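Putative periplasmic protein (Salmonella enterica subsp. enterica serovar Typhimurium, PDB 4J32) is the immunity protein Tai4, which binds and inhibits the type VI secretion peptidoglycan hydrolase Tae4 in the periplasm. Local coordinates at the interface of chains A and B. Sequence-based numbering; all coordinates share one arbitrary frame. Chains: chain A/B, Putative periplasmic protein.

The interface of chains A and B. Residues chain A 19-20, 23, 27, 79, 83; chain B 19-20, 23, 27, 79, 83.
A:Tyr27, which meets B:Tyr27 across the two-fold axis, shares a hydrogen bond within chain A, its phenol OH lying 2.8 Å from OG1 of A:Thr79. The patch joins two copies of the all-helical Tai4 immunity protein, and each contact has a twin with the chains exchanged; the structure alone does not show whether this pairing is biological. OG1 of A:Thr79 sits in plane at the edge of the A:Tyr27 ring. This bond ties the loop residue after helix 10-26 to helix 78-86, and probably restrains rotation of the ring. The tyrosine rings pack edge-to-face, planes 76° apart, with the two CE2 atoms 3.6 Å from each other.

The rest is apolar, and no polar bond crosses here. A:Leu23 and B:Leu23 point tip to tip, CD1 to CD1 at 4.0 Å. CD1 of A:Leu23 also packs on the methyl CG2 of B:Thr79 at 3.8 Å. With CG2 anti to the backbone N and OG1 beside it (chi1 -55°), B:Thr79 turns its methyl to chain A and its OG1 to B:Tyr27. A:Leu19 meets B:Leu19 tip to tip through CD2, 3.7 Å apart. The same methyl of A:Leu19 lies 4.0 Å from CG1 of B:Ile83, the two side chains running past each other in opposite directions. The tip CD1 of B:Ile83 touches CB of A:Ser20 at 3.9 Å.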
loop_
_atom_site.group_PDB
_atom_site.type_symbol
_atom_site.label_atom_id
_atom_site.label_comp_id
_atom_site.label_asym_id
_atom_site.label_seq_id
_atom_site.Cartn_x
_atom_site.Cartn_y
_atom_site.Cartn_z
ATOM N N LEU A 19 1.029 8.214 -0.323
ATOM C CA LEU A 19 1.035 6.788 -0.033
ATOM C C LEU A 19 0.948 5.929 -1.312
ATOM O O LEU A 19 1.778 5.019 -1.513
ATOM C CB LEU A 19 -0.095 6.441 0.940
ATOM C CG LEU A 19 -0.294 4.948 1.246
ATOM C CD1 LEU A 19 1.031 4.287 1.771
ATOM C CD2 LEU A 19 -1.437 4.824 2.268
ATOM N N SER A 20 -0.030 6.228 -2.171
ATOM C CA SER A 20 -0.210 5.429 -3.386
ATOM C C SER A 20 0.975 5.565 -4.329
ATOM O O SER A 20 1.398 4.562 -4.917
ATOM C CB SER A 20 -1.535 5.721 -4.104
ATOM O OG SER A 20 -1.776 7.107 -4.182
ATOM N N LEU A 23 3.822 3.424 -3.043
ATOM C CA LEU A 23 3.550 1.999 -3.327
ATOM C C LEU A 23 3.842 1.682 -4.805
ATOM O O LEU A 23 4.415 0.627 -5.126
ATOM C CB LEU A 23 2.111 1.653 -2.924
ATOM C CG LEU A 23 1.776 1.732 -1.430
ATOM C CD1 LEU A 23 0.239 1.579 -1.191
ATOM C CD2 LEU A 23 2.587 0.659 -0.625
ATOM N N TYR A 27 6.970 -1.474 -5.425
ATOM C CA TYR A 27 6.545 -2.808 -5.851
ATOM C C TYR A 27 6.993 -3.074 -7.286
ATOM O O TYR A 27 6.985 -2.154 -8.102
ATOM C CB TYR A 27 5.024 -2.893 -5.772
ATOM C CG TYR A 27 4.432 -2.897 -4.368
ATOM C CD1 TYR A 27 5.030 -3.613 -3.309
ATOM C CD2 TYR A 27 3.248 -2.217 -4.123
ATOM C CE1 TYR A 27 4.438 -3.630 -2.033
ATOM C CE2 TYR A 27 2.639 -2.236 -2.872
ATOM C CZ TYR A 27 3.241 -2.926 -1.825
ATOM O OH TYR A 27 2.578 -2.906 -0.615
ATOM N N THR A 79 6.613 -2.606 1.535
ATOM C CA THR A 79 5.370 -1.978 2.018
ATOM C C THR A 79 5.737 -1.067 3.198
ATOM O O THR A 79 5.220 0.036 3.335
ATOM C CB THR A 79 4.362 -3.042 2.499
ATOM O OG1 THR A 79 4.110 -4.002 1.462
ATOM C CG2 THR A 79 2.991 -2.394 2.912
ATOM N N ILE A 83 4.990 2.934 4.509
ATOM C CA ILE A 83 4.308 3.244 5.774
ATOM C C ILE A 83 5.191 4.206 6.604
ATOM O O ILE A 83 4.696 5.185 7.168
ATOM C CB ILE A 83 3.905 1.953 6.552
ATOM C CG1 ILE A 83 2.743 1.257 5.798
ATOM C CG2 ILE A 83 3.469 2.301 8.002
ATOM C CD1 ILE A 83 2.393 -0.109 6.253
ATOM N N LEU B 19 -3.425 -1.125 7.459
ATOM C CA LEU B 19 -3.070 -0.766 6.094
ATOM C C LEU B 19 -2.311 -1.898 5.370
ATOM O O LEU B 19 -2.698 -2.298 4.253
ATOM C CB LEU B 19 -2.262 0.534 6.081
ATOM C CG LEU B 19 -1.708 0.976 4.718
ATOM C CD1 LEU B 19 -2.849 1.091 3.643
ATOM C CD2 LEU B 19 -0.975 2.314 4.917
ATOM N N SER B 20 -1.257 -2.418 6.006
ATOM C CA SER B 20 -0.455 -3.463 5.365
ATOM C C SER B 20 -1.254 -4.739 5.160
ATOM O O SER B 20 -1.125 -5.370 4.103
ATOM C CB SER B 20 0.865 -3.738 6.100
ATOM O OG SER B 20 0.665 -3.819 7.492
ATOM N N LEU B 23 -3.527 -4.299 2.162
ATOM C CA LEU B 23 -2.740 -4.396 0.914
ATOM C C LEU B 23 -2.427 -5.868 0.591
ATOM O O LEU B 23 -2.501 -6.290 -0.575
ATOM C CB LEU B 23 -1.474 -3.536 1.028
ATOM C CG LEU B 23 -1.679 -2.021 1.139
ATOM C CD1 LEU B 23 -0.334 -1.298 1.475
ATOM C CD2 LEU B 23 -2.319 -1.453 -0.174
ATOM N N TYR B 27 -4.019 -7.260 -3.366
ATOM C CA TYR B 27 -3.079 -7.448 -4.473
ATOM C C TYR B 27 -2.936 -8.933 -4.799
ATOM O O TYR B 27 -2.960 -9.757 -3.887
ATOM C CB TYR B 27 -1.719 -6.885 -4.070
ATOM C CG TYR B 27 -1.639 -5.368 -3.951
ATOM C CD1 TYR B 27 -2.284 -4.513 -4.871
ATOM C CD2 TYR B 27 -0.877 -4.800 -2.941
ATOM C CE1 TYR B 27 -2.158 -3.116 -4.757
ATOM C CE2 TYR B 27 -0.727 -3.422 -2.824
ATOM C CZ TYR B 27 -1.380 -2.582 -3.719
ATOM O OH TYR B 27 -1.182 -1.227 -3.545
ATOM N N THR B 79 -5.566 -0.492 -4.654
ATOM C CA THR B 79 -4.810 0.322 -3.685
ATOM C C THR B 79 -5.805 1.268 -2.996
ATOM O O THR B 79 -5.737 1.495 -1.793
ATOM C CB THR B 79 -3.726 1.161 -4.392
ATOM O OG1 THR B 79 -2.864 0.317 -5.171
ATOM C CG2 THR B 79 -2.840 1.949 -3.360
ATOM N N ILE B 83 -6.829 2.506 0.967
ATOM C CA ILE B 83 -6.723 3.900 1.418
ATOM C C ILE B 83 -8.082 4.349 2.007
ATOM O O ILE B 83 -8.131 4.981 3.065
ATOM C CB ILE B 83 -6.202 4.842 0.288
ATOM C CG1 ILE B 83 -4.702 4.540 0.038
ATOM C CG2 ILE B 83 -6.386 6.333 0.688
ATOM C CD1 ILE B 83 -4.101 5.164 -1.165
#